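Local coordinates for penicillin-binding protein PbpB (Mycobacterium tuberculosis, PDB 6KGS) that synthesises cross-linked peptidoglycan from lipid intermediates, with a penicillin-sensitive transpeptidase domain that joins the peptide subunits and is held here as an acyl-enzyme with opened meropenem, at residues A[267-272]-A[322-327]; A[447-452]-A[473-478]; A[492-497]-A[526-531]. All coordinates share one frame; numbering follows the deposited sequence.

Contact 1 (A[267-272]-A[322-327]). With MER ((4R,5S)-3-{[(3S,5S)-5-(dimethylcarbamoyl)pyrrolidin-3-yl]sulfanyl}-5-[(2S,3R)-3-hydroxy-1-oxobutan-2-yl]-4-methyl-4,5-d ihydro-1H-pyrrole-2-carboxylic acid), chain B.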
loop_
_atom_site.group_PDB
_atom_site.type_symbol
_atom_site.label_atom_id
_atom_site.label_comp_id
_atom_site.label_asym_id
_atom_site.label_seq_id
_atom_site.Cartn_x
_atom_site.Cartn_y
_atom_site.Cartn_z
ATOM N N PRO A 267 11.092 -3.205 0.472
ATOM C CA PRO A 267 10.523 -1.910 0.058
ATOM C C PRO A 267 11.520 -0.938 -0.557
ATOM O O PRO A 267 11.094 0.005 -1.250
ATOM C CB PRO A 267 9.987 -1.347 1.370
ATOM C CG PRO A 267 11.025 -1.928 2.418
ATOM C CD PRO A 267 11.165 -3.339 1.939
ATOM N N GLY A 268 12.814 -1.115 -0.323
ATOM C CA GLY A 268 13.761 -0.111 -0.770
ATOM C C GLY A 268 13.548 1.197 -0.028
ATOM O O GLY A 268 13.068 1.226 1.115
ATOM N N SER A 269 13.901 2.300 -0.689
ATOM C CA SER A 269 13.978 3.604 -0.023
ATOM C C SER A 269 12.634 4.126 0.480
ATOM O O SER A 269 12.611 5.080 1.276
ATOM C CB SER A 269 14.588 4.617 -0.979
ATOM O OG SER A 269 15.875 4.194 -1.355
ATOM N N VAL A 270 11.515 3.543 0.045
ATOM C CA VAL A 270 10.229 3.891 0.654
ATOM C C VAL A 270 10.258 3.632 2.162
ATOM O O VAL A 270 9.595 4.337 2.930
ATOM C CB VAL A 270 9.088 3.144 -0.071
ATOM C CG1 VAL A 270 7.780 3.247 0.685
ATOM C CG2 VAL A 270 8.898 3.742 -1.472
ATOM N N ASN A 271 11.064 2.669 2.622
ATOM C CA ASN A 271 11.203 2.472 4.063
ATOM C C ASN A 271 11.837 3.666 4.781
ATOM O O ASN A 271 11.785 3.723 6.008
ATOM C CB ASN A 271 12.020 1.215 4.341
ATOM C CG ASN A 271 11.666 0.563 5.674
ATOM O OD1 ASN A 271 10.492 0.396 5.997
ATOM N ND2 ASN A 271 12.679 0.198 6.454
ATOM N N LYS A 272 12.425 4.627 4.070
ATOM C CA LYS A 272 13.166 5.645 4.794
ATOM C C LYS A 272 12.263 6.556 5.611
ATOM O O LYS A 272 12.766 7.355 6.407
ATOM C CB LYS A 272 14.021 6.452 3.821
ATOM C CG LYS A 272 15.156 5.643 3.200
ATOM C CD LYS A 272 15.962 6.497 2.215
ATOM C CE LYS A 272 17.064 5.688 1.533
ATOM N NZ LYS A 272 17.877 6.558 0.614
ATOM N N GLY A 322 14.816 13.770 0.228
ATOM C CA GLY A 322 14.348 14.228 -1.079
ATOM C C GLY A 322 15.152 13.663 -2.234
ATOM O O GLY A 322 14.591 13.310 -3.276
ATOM N N LYS A 323 16.471 13.557 -2.063
ATOM C CA LYS A 323 17.369 12.960 -3.045
ATOM C C LYS A 323 17.609 11.472 -2.814
ATOM O O LYS A 323 18.288 10.838 -3.622
ATOM C CB LYS A 323 18.717 13.710 -3.060
ATOM C CG LYS A 323 18.619 15.033 -3.832
ATOM C CD LYS A 323 19.842 15.890 -3.757
ATOM C CE LYS A 323 19.551 17.302 -4.294
ATOM N NZ LYS A 323 19.038 17.372 -5.715
ATOM N N SER A 324 17.067 10.917 -1.739
ATOM C CA SER A 324 17.234 9.521 -1.339
ATOM C C SER A 324 18.716 9.116 -1.221
ATOM O O SER A 324 19.180 8.150 -1.833
ATOM C CB SER A 324 16.473 8.597 -2.295
ATOM O OG SER A 324 16.221 7.354 -1.660
ATOM N N SER A 325 19.447 9.838 -0.372
ATOM C CA SER A 325 20.841 9.500 -0.061
ATOM C C SER A 325 20.909 8.374 0.971
ATOM O O SER A 325 20.384 8.512 2.078
ATOM C CB SER A 325 21.581 10.734 0.448
ATOM O OG SER A 325 22.836 10.397 1.022
ATOM N N ASN A 326 21.539 7.253 0.598
ATOM C CA ASN A 326 21.736 6.143 1.530
ATOM C C ASN A 326 22.697 6.521 2.651
ATOM O O ASN A 326 22.449 6.221 3.824
ATOM C CB ASN A 326 22.271 4.911 0.790
ATOM C CG ASN A 326 21.256 4.304 -0.150
ATOM O OD1 ASN A 326 20.048 4.492 0.021
ATOM N ND2 ASN A 326 21.739 3.555 -1.147
ATOM N N VAL A 327 23.820 7.149 2.297
ATOM C CA VAL A 327 24.797 7.577 3.296
ATOM C C VAL A 327 24.150 8.528 4.297
ATOM O O VAL A 327 24.264 8.352 5.518
ATOM C CB VAL A 327 26.014 8.224 2.606
ATOM C CG1 VAL A 327 26.995 8.792 3.641
ATOM C CG2 VAL A 327 26.698 7.206 1.665
HETATM C C1 MER B . 16.192 3.457 -2.590
HETATM C C2 MER B . 17.640 5.178 -5.652
HETATM C C3 MER B . 17.642 3.310 -3.048
HETATM C C4 MER B . 18.235 4.677 -3.441
HETATM C C5 MER B . 16.807 5.815 -4.843
HETATM O O6 MER B . 15.242 2.981 -3.194
HETATM C C7 MER B . 18.464 2.622 -1.935
HETATM O O8 MER B . 19.808 2.356 -2.360
HETATM C C9 MER B . 17.882 1.284 -1.480
HETATM N N10 MER B . 17.169 5.699 -3.505
HETATM C C11 MER B . 15.600 6.550 -5.266
HETATM O O12 MER B . 14.632 6.691 -4.386
HETATM O O13 MER B . 15.403 7.032 -6.375
HETATM S S14 MER B . 17.388 4.893 -7.287
HETATM C C15 MER B . 17.870 6.309 -8.254
HETATM C C16 MER B . 19.023 5.948 -9.174
HETATM C C17 MER B . 18.533 6.107 -10.612
HETATM C C18 MER B . 18.818 4.724 -4.861
HETATM N N19 MER B . 17.058 6.142 -10.539
HETATM C C20 MER B . 19.318 3.391 -5.383
HETATM C C21 MER B . 16.766 6.754 -9.218
HETATM C C22 MER B . 19.117 4.995 -11.443
HETATM N N23 MER B . 18.348 4.110 -12.116
HETATM O O24 MER B . 20.332 4.972 -11.490
HETATM C C25 MER B . 17.526 4.504 -13.254
HETATM C C26 MER B . 18.346 2.689 -11.819
#
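Lys-272 reaches Ser-324 and Asn-326 with its amine, joining the SxxK motif (Ser-269 to Lys-272) to the SxN motif (Ser-324 to Asn-326) of a penicillin-binding transpeptidase. NZ of Lys-272 donates to OG of Ser-324 at 2.9 Å and to OD1 of Asn-326 at 3.1 Å, the second bond making 146° at the carbonyl with the donor tilted from its plane. The lysine runs fully extended beyond CG and crosses the asparagine side chain at about a right angle. Ser-269 carries the acyl group, OG bonded to C1 of MER (1.5 Å), as expected in this family. With its hydroxyl swung opposite the backbone N (chi1 -159°), Ser-324 also takes a nearly straight bond (167°) from N10 of MER to OG, 2.7 Å long. The Asn-326 amide splits its work: OD1 faces the lysine, while ND2 donates to O8 of MER at 2.6 Å and to His-305 O, which fixes the amide's orientation. Behind this shell, Ser-324 closes a Schellman motif and Ser-325 N-caps the next helix, its OG paired with Asp-306. On the other segment, a 3-10 turn sets the serine and lysine together through Lys-272 N to Ser-269 O, 2.8 Å.

Contact 2 (A[447-452]-A[473-478]). With MER ((4R,5S)-3-{[(3S,5S)-5-(dimethylcarbamoyl)pyrrolidin-3-yl]sulfanyl}-5-[(2S,3R)-3-hydroxy-1-oxobutan-2-yl]-4-methyl-4,5-d ihydro-1H-pyrrole-2-carboxylic acid), chain B.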
loop_
_atom_site.group_PDB
_atom_site.type_symbol
_atom_site.label_atom_id
_atom_site.label_comp_id
_atom_site.label_asym_id
_atom_site.label_seq_id
_atom_site.Cartn_x
_atom_site.Cartn_y
_atom_site.Cartn_z
ATOM N N ARG A 447 7.590 16.479 0.725
ATOM C CA ARG A 447 7.299 17.299 -0.452
ATOM C C ARG A 447 8.536 17.482 -1.314
ATOM O O ARG A 447 8.418 17.717 -2.519
ATOM C CB ARG A 447 6.747 18.673 -0.052
ATOM C CG ARG A 447 5.338 18.629 0.491
ATOM C CD ARG A 447 4.917 20.013 0.971
ATOM N NE ARG A 447 4.753 20.970 -0.125
ATOM C CZ ARG A 447 4.669 22.292 0.049
ATOM N NH1 ARG A 447 4.742 22.825 1.271
ATOM N NH2 ARG A 447 4.510 23.083 -1.001
ATOM N N ALA A 448 9.728 17.388 -0.718
ATOM C CA ALA A 448 10.940 17.604 -1.498
ATOM C C ALA A 448 11.137 16.514 -2.548
ATOM O O ALA A 448 11.762 16.763 -3.583
ATOM C CB ALA A 448 12.161 17.681 -0.577
ATOM N N VAL A 449 10.620 15.306 -2.300
ATOM C CA VAL A 449 10.764 14.210 -3.257
ATOM C C VAL A 449 10.152 14.574 -4.605
ATOM O O VAL A 449 10.679 14.202 -5.669
ATOM C CB VAL A 449 10.133 12.929 -2.674
ATOM C CG1 VAL A 449 10.102 11.839 -3.718
ATOM C CG2 VAL A 449 10.905 12.465 -1.408
ATOM N N VAL A 450 9.065 15.347 -4.592
ATOM C CA VAL A 450 8.333 15.644 -5.814
ATOM C C VAL A 450 8.623 17.048 -6.335
ATOM O O VAL A 450 7.979 17.485 -7.284
ATOM C CB VAL A 450 6.825 15.423 -5.611
ATOM C CG1 VAL A 450 6.595 13.999 -5.114
ATOM C CG2 VAL A 450 6.245 16.452 -4.608
ATOM N N GLN A 451 9.599 17.750 -5.763
ATOM C CA GLN A 451 9.872 19.124 -6.168
ATOM C C GLN A 451 10.743 19.168 -7.424
ATOM O O GLN A 451 11.694 18.393 -7.573
ATOM C CB GLN A 451 10.534 19.892 -5.018
ATOM C CG GLN A 451 10.996 21.325 -5.372
ATOM C CD GLN A 451 11.526 22.104 -4.163
ATOM O OE1 GLN A 451 10.764 22.567 -3.330
ATOM N NE2 GLN A 451 12.833 22.254 -4.080
ATOM N N ARG A 452 10.389 20.067 -8.347
ATOM C CA ARG A 452 11.136 20.254 -9.587
ATOM C C ARG A 452 12.148 21.370 -9.419
ATOM O O ARG A 452 11.882 22.364 -8.740
ATOM C CB ARG A 452 10.218 20.599 -10.766
ATOM C CG ARG A 452 9.473 19.442 -11.328
ATOM C CD ARG A 452 9.204 19.604 -12.829
ATOM N NE ARG A 452 8.550 18.397 -13.340
ATOM C CZ ARG A 452 9.210 17.354 -13.838
ATOM N NH1 ARG A 452 10.534 17.385 -13.911
ATOM N NH2 ARG A 452 8.551 16.287 -14.264
ATOM N N ALA A 473 3.152 14.838 -1.260
ATOM C CA ALA A 473 4.325 14.355 -0.538
ATOM C C ALA A 473 4.412 12.865 -0.801
ATOM O O ALA A 473 3.380 12.200 -0.853
ATOM C CB ALA A 473 4.235 14.630 0.979
ATOM N N GLY A 474 5.620 12.349 -1.009
ATOM C CA GLY A 474 5.762 10.926 -1.275
ATOM C C GLY A 474 7.213 10.495 -1.220
ATOM O O GLY A 474 8.105 11.278 -0.888
ATOM N N LYS A 475 7.450 9.229 -1.566
ATOM C CA LYS A 475 8.804 8.684 -1.527
ATOM C C LYS A 475 8.935 7.598 -2.594
ATOM O O LYS A 475 8.026 6.783 -2.758
ATOM C CB LYS A 475 9.146 8.127 -0.124
ATOM C CG LYS A 475 10.605 7.624 0.029
ATOM C CD LYS A 475 11.603 8.799 -0.105
ATOM C CE LYS A 475 13.062 8.351 -0.115
ATOM N NZ LYS A 475 13.443 7.873 -1.481
ATOM N N THR A 476 10.059 7.614 -3.324
ATOM C CA THR A 476 10.397 6.640 -4.359
ATOM C C THR A 476 11.191 5.484 -3.763
ATOM O O THR A 476 11.877 5.638 -2.751
ATOM C CB THR A 476 11.237 7.284 -5.472
ATOM O OG1 THR A 476 12.293 8.050 -4.867
ATOM C CG2 THR A 476 10.375 8.219 -6.377
ATOM N N GLY A 477 11.120 4.332 -4.416
ATOM C CA GLY A 477 11.903 3.190 -3.986
ATOM C C GLY A 477 12.305 2.269 -5.115
ATOM O O GLY A 477 11.565 2.058 -6.081
ATOM N N THR A 478 13.490 1.686 -4.956
ATOM C CA THR A 478 14.039 0.656 -5.832
ATOM C C THR A 478 14.757 -0.336 -4.923
ATOM O O THR A 478 15.625 0.063 -4.139
ATOM C CB THR A 478 15.014 1.260 -6.854
ATOM O OG1 THR A 478 14.338 2.265 -7.617
ATOM C CG2 THR A 478 15.549 0.195 -7.800
HETATM C C1 MER B . 16.192 3.457 -2.590
HETATM C C2 MER B . 17.640 5.178 -5.652
HETATM C C3 MER B . 17.642 3.310 -3.048
HETATM C C4 MER B . 18.235 4.677 -3.441
HETATM C C5 MER B . 16.807 5.815 -4.843
HETATM O O6 MER B . 15.242 2.981 -3.194
HETATM C C7 MER B . 18.464 2.622 -1.935
HETATM O O8 MER B . 19.808 2.356 -2.360
HETATM C C9 MER B . 17.882 1.284 -1.480
HETATM N N10 MER B . 17.169 5.699 -3.505
HETATM C C11 MER B . 15.600 6.550 -5.266
HETATM O O12 MER B . 14.632 6.691 -4.386
HETATM O O13 MER B . 15.403 7.032 -6.375
HETATM S S14 MER B . 17.388 4.893 -7.287
HETATM C C15 MER B . 17.870 6.309 -8.254
HETATM C C16 MER B . 19.023 5.948 -9.174
HETATM C C17 MER B . 18.533 6.107 -10.612
HETATM C C18 MER B . 18.818 4.724 -4.861
HETATM N N19 MER B . 17.058 6.142 -10.539
HETATM C C20 MER B . 19.318 3.391 -5.383
HETATM C C21 MER B . 16.766 6.754 -9.218
HETATM C C22 MER B . 19.117 4.995 -11.443
HETATM N N23 MER B . 18.348 4.110 -12.116
HETATM O O24 MER B . 20.332 4.972 -11.490
HETATM C C25 MER B . 17.526 4.504 -13.254
HETATM C C26 MER B . 18.346 2.689 -11.819
#
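Val-449 sets its branched side chain against a peptide oxygen: CG2 lies 3.1 Å, CB 3.2 Å and CG1 3.5 Å from O of Gly-474. No hydrogen bond joins residues 447-452 to residues 473-478 of strand 473-483; they meet by apolar packing, side chain on backbone and side chain on side chain. Beyond the oxygen, the same CG2 of Val-449 touches CD of Lys-475 at 4.0 Å, the two side chains crossing at about a right angle. At the start of the strand, CB of Ala-473 packs on the backbone N of Arg-447 (3.8 Å), and the arginine CG lies alongside that methyl. A backbone bond between Gly-474 and Leu-446 holds the end of helix 436-446 to the strand here.

The lysine is bent at chi2 (65°) and chi4 (81°) and runs forward beside its strand, NZ of Lys-475 donating to O of Thr-476 at 3.0 Å, with a second, weak bond to Ser-324 OG. Thr-476 holds its hydroxyl in the crowded position between backbone N and carbonyl carbon, and OG1 donates to the carboxylate O12 of MER at 2.7 Å; Thr-461 OG1 is its other partner. Two residues on, N of Thr-478 gives O6 of MER a fairly straight bond of 2.8 Å (159°). Lysine, threonine and Gly-477 spell the KTG motif, carried on the edge of the active-site cleft by a strand of the central antiparallel sheet, as in other penicillin-binding proteins and beta-lactamases.

Contact 3 (A[492-497]-A[526-531]). With MER ((4R,5S)-3-{[(3S,5S)-5-(dimethylcarbamoyl)pyrrolidin-3-yl]sulfanyl}-5-[(2S,3R)-3-hydroxy-1-oxobutan-2-yl]-4-methyl-4,5-d ihydro-1H-pyrrole-2-carboxylic acid), chain B.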
loop_
_atom_site.group_PDB
_atom_site.type_symbol
_atom_site.label_atom_id
_atom_site.label_comp_id
_atom_site.label_asym_id
_atom_site.label_seq_id
_atom_site.Cartn_x
_atom_site.Cartn_y
_atom_site.Cartn_z
ATOM N N ASP A 492 20.257 -6.599 -11.424
ATOM C CA ASP A 492 19.422 -5.746 -12.262
ATOM C C ASP A 492 17.973 -6.229 -12.262
ATOM O O ASP A 492 17.281 -6.180 -13.288
ATOM C CB ASP A 492 19.966 -5.691 -13.686
ATOM C CG ASP A 492 19.997 -7.055 -14.332
ATOM O OD1 ASP A 492 20.068 -8.052 -13.569
ATOM O OD2 ASP A 492 19.932 -7.131 -15.583
ATOM N N VAL A 493 17.501 -6.713 -11.112
ATOM C CA VAL A 493 16.103 -7.104 -10.929
ATOM C C VAL A 493 15.586 -6.401 -9.675
ATOM O O VAL A 493 16.128 -6.597 -8.574
ATOM C CB VAL A 493 15.950 -8.628 -10.829
ATOM C CG1 VAL A 493 14.479 -9.046 -10.645
ATOM C CG2 VAL A 493 16.560 -9.303 -12.071
ATOM N N TYR A 494 14.565 -5.563 -9.841
ATOM C CA TYR A 494 14.117 -4.684 -8.765
ATOM C C TYR A 494 12.607 -4.703 -8.599
ATOM O O TYR A 494 11.854 -4.920 -9.551
ATOM C CB TYR A 494 14.527 -3.234 -8.990
ATOM C CG TYR A 494 15.963 -3.027 -9.418
ATOM C CD1 TYR A 494 16.984 -2.941 -8.481
ATOM C CD2 TYR A 494 16.294 -2.901 -10.767
ATOM C CE1 TYR A 494 18.306 -2.729 -8.876
ATOM C CE2 TYR A 494 17.613 -2.694 -11.173
ATOM C CZ TYR A 494 18.610 -2.608 -10.221
ATOM O OH TYR A 494 19.915 -2.398 -10.615
ATOM N N TRP A 495 12.186 -4.498 -7.356
ATOM C CA TRP A 495 10.877 -3.958 -7.065
ATOM C C TRP A 495 10.979 -2.441 -7.108
ATOM O O TRP A 495 11.914 -1.864 -6.553
ATOM C CB TRP A 495 10.390 -4.404 -5.684
ATOM C CG TRP A 495 10.079 -5.871 -5.532
ATOM C CD1 TRP A 495 9.027 -6.566 -6.086
ATOM C CD2 TRP A 495 10.788 -6.811 -4.712
ATOM N NE1 TRP A 495 9.057 -7.889 -5.676
ATOM C CE2 TRP A 495 10.124 -8.063 -4.830
ATOM C CE3 TRP A 495 11.921 -6.719 -3.903
ATOM C CZ2 TRP A 495 10.559 -9.204 -4.166
ATOM C CZ3 TRP A 495 12.358 -7.857 -3.241
ATOM C CH2 TRP A 495 11.679 -9.085 -3.372
ATOM N N ILE A 496 10.040 -1.801 -7.799
ATOM C CA ILE A 496 9.890 -0.351 -7.821
ATOM C C ILE A 496 8.684 -0.019 -6.951
ATOM O O ILE A 496 7.642 -0.683 -7.046
ATOM C CB ILE A 496 9.714 0.188 -9.260
ATOM C CG1 ILE A 496 10.891 -0.246 -10.148
ATOM C CG2 ILE A 496 9.565 1.724 -9.267
ATOM C CD1 ILE A 496 12.270 -0.098 -9.539
ATOM N N THR A 497 8.827 0.989 -6.095
ATOM C CA THR A 497 7.810 1.328 -5.108
ATOM C C THR A 497 7.617 2.830 -5.079
ATOM O O THR A 497 8.538 3.600 -5.372
ATOM C CB THR A 497 8.186 0.862 -3.674
ATOM O OG1 THR A 497 9.490 1.353 -3.345
ATOM C CG2 THR A 497 8.173 -0.658 -3.546
ATOM N N PRO A 526 11.235 6.157 -20.754
ATOM C CA PRO A 526 12.428 5.433 -20.288
ATOM C C PRO A 526 12.674 5.696 -18.812
ATOM O O PRO A 526 12.479 6.810 -18.326
ATOM C CB PRO A 526 13.568 6.014 -21.138
ATOM C CG PRO A 526 12.916 6.757 -22.234
ATOM C CD PRO A 526 11.585 7.210 -21.723
ATOM N N GLY A 527 13.119 4.654 -18.102
ATOM C CA GLY A 527 13.395 4.673 -16.681
ATOM C C GLY A 527 12.703 3.506 -16.014
ATOM O O GLY A 527 12.347 2.522 -16.659
ATOM N N HIS A 528 12.489 3.597 -14.705
ATOM C CA HIS A 528 11.688 2.570 -14.046
ATOM C C HIS A 528 11.145 3.114 -12.731
ATOM O O HIS A 528 11.480 2.651 -11.639
ATOM C CB HIS A 528 12.487 1.281 -13.882
ATOM C CG HIS A 528 13.717 1.434 -13.063
ATOM N ND1 HIS A 528 14.422 2.620 -13.015
ATOM C CD2 HIS A 528 14.400 0.545 -12.298
ATOM C CE1 HIS A 528 15.449 2.473 -12.205
ATOM N NE2 HIS A 528 15.477 1.220 -11.778
ATOM N N SER A 529 10.300 4.124 -12.848
ATOM C CA SER A 529 9.731 4.817 -11.719
ATOM C C SER A 529 8.227 4.597 -11.711
ATOM O O SER A 529 7.594 4.497 -12.764
ATOM C CB SER A 529 10.061 6.313 -11.788
ATOM O OG SER A 529 9.342 7.027 -10.793
ATOM N N ALA A 530 7.669 4.512 -10.516
ATOM C CA ALA A 530 6.238 4.455 -10.312
ATOM C C ALA A 530 5.643 5.823 -10.046
ATOM O O ALA A 530 4.416 5.938 -9.960
ATOM C CB ALA A 530 5.928 3.538 -9.144
ATOM N N ALA A 531 6.488 6.842 -9.882
ATOM C CA ALA A 531 6.018 8.217 -9.696
ATOM C C ALA A 531 4.901 8.654 -10.655
ATOM O O ALA A 531 3.946 9.293 -10.182
ATOM C CB ALA A 531 7.222 9.179 -9.795
HETATM C C1 MER B . 16.192 3.457 -2.590
HETATM C C2 MER B . 17.640 5.178 -5.652
HETATM C C3 MER B . 17.642 3.310 -3.048
HETATM C C4 MER B . 18.235 4.677 -3.441
HETATM C C5 MER B . 16.807 5.815 -4.843
HETATM O O6 MER B . 15.242 2.981 -3.194
HETATM C C7 MER B . 18.464 2.622 -1.935
HETATM O O8 MER B . 19.808 2.356 -2.360
HETATM C C9 MER B . 17.882 1.284 -1.480
HETATM N N10 MER B . 17.169 5.699 -3.505
HETATM C C11 MER B . 15.600 6.550 -5.266
HETATM O O12 MER B . 14.632 6.691 -4.386
HETATM O O13 MER B . 15.403 7.032 -6.375
HETATM S S14 MER B . 17.388 4.893 -7.287
HETATM C C15 MER B . 17.870 6.309 -8.254
HETATM C C16 MER B . 19.023 5.948 -9.174
HETATM C C17 MER B . 18.533 6.107 -10.612
HETATM C C18 MER B . 18.818 4.724 -4.861
HETATM N N19 MER B . 17.058 6.142 -10.539
HETATM C C20 MER B . 19.318 3.391 -5.383
HETATM C C21 MER B . 16.766 6.754 -9.218
HETATM C C22 MER B . 19.117 4.995 -11.443
HETATM N N23 MER B . 18.348 4.110 -12.116
HETATM O O24 MER B . 20.332 4.972 -11.490
HETATM C C25 MER B . 17.526 4.504 -13.254
HETATM C C26 MER B . 18.346 2.689 -11.819
HETATM O O HOH W 1 8.928 5.038 -8.020
#
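His-528 turns an edge of its imidazole toward the face of Tyr-494 in an offset T-shaped pair, the ring centroids 5.8 Å apart and the planes at 67°. The nearest approach is CD2 of the histidine to CD2 of the tyrosine, 4.2 Å. The same imidazole corner meets Ile-496: CD1 of the isoleucine comes obliquely to the ring, 3.5 Å from CD2 of His-528, and the two side chains cross at about a right angle. A chi1 of 60° puts the imidazole between its own backbone N and carbonyl carbon, within reach of both strand residues.

CG2 of Ile-496 lies against O of His-528 (3.2 Å) and CB of Ala-530 (4.1 Å). Ile-513 and Leu-515 of strand 509-516 also touch the Ala-530 side chain. OG of Ser-529 accepts from N of Ala-531 at 3.0 Å, a capping bond at the entry to helix 531-544. The loop before that helix thus packs, beside the bound MER, on strand 493-502, neighbour of the KTG strand 473-483 in the transpeptidase domain's antiparallel sheet.

One water donates to O of Thr-497 (3.0 Å) and accepts from N of Ala-530 (2.8 Å). With no direct hydrogen bond between these two segments, a mainly apolar and aromatic interface fixes the loop by side-chain fit and this single solvent link.

All three contacts touch the same bound MER, the acyl group on Ser-269. Contacts 1 and 2 have centres about 10 Å apart and meet where Lys-475 NZ lies 2.8 Å from Ser-324 OG. Together they form the oxyanion hole: Ser-269 N, through a weak bond of 2.9 Å, joins Thr-478 N in donating to the acyl carbonyl oxygen O6 of MER. Contact 3, its centre about 14 Å from each of the others, stands at the far end of the ligand and joins contact 2 through neighbouring strands, with Gly-477 N 2.8 Å from Thr-497 O, the same oxygen that holds the bridging water. Thr-497 also reaches contact 1, its OG1 bonded to Pro-267 O at 3.0 Å, just ahead of the acylated serine.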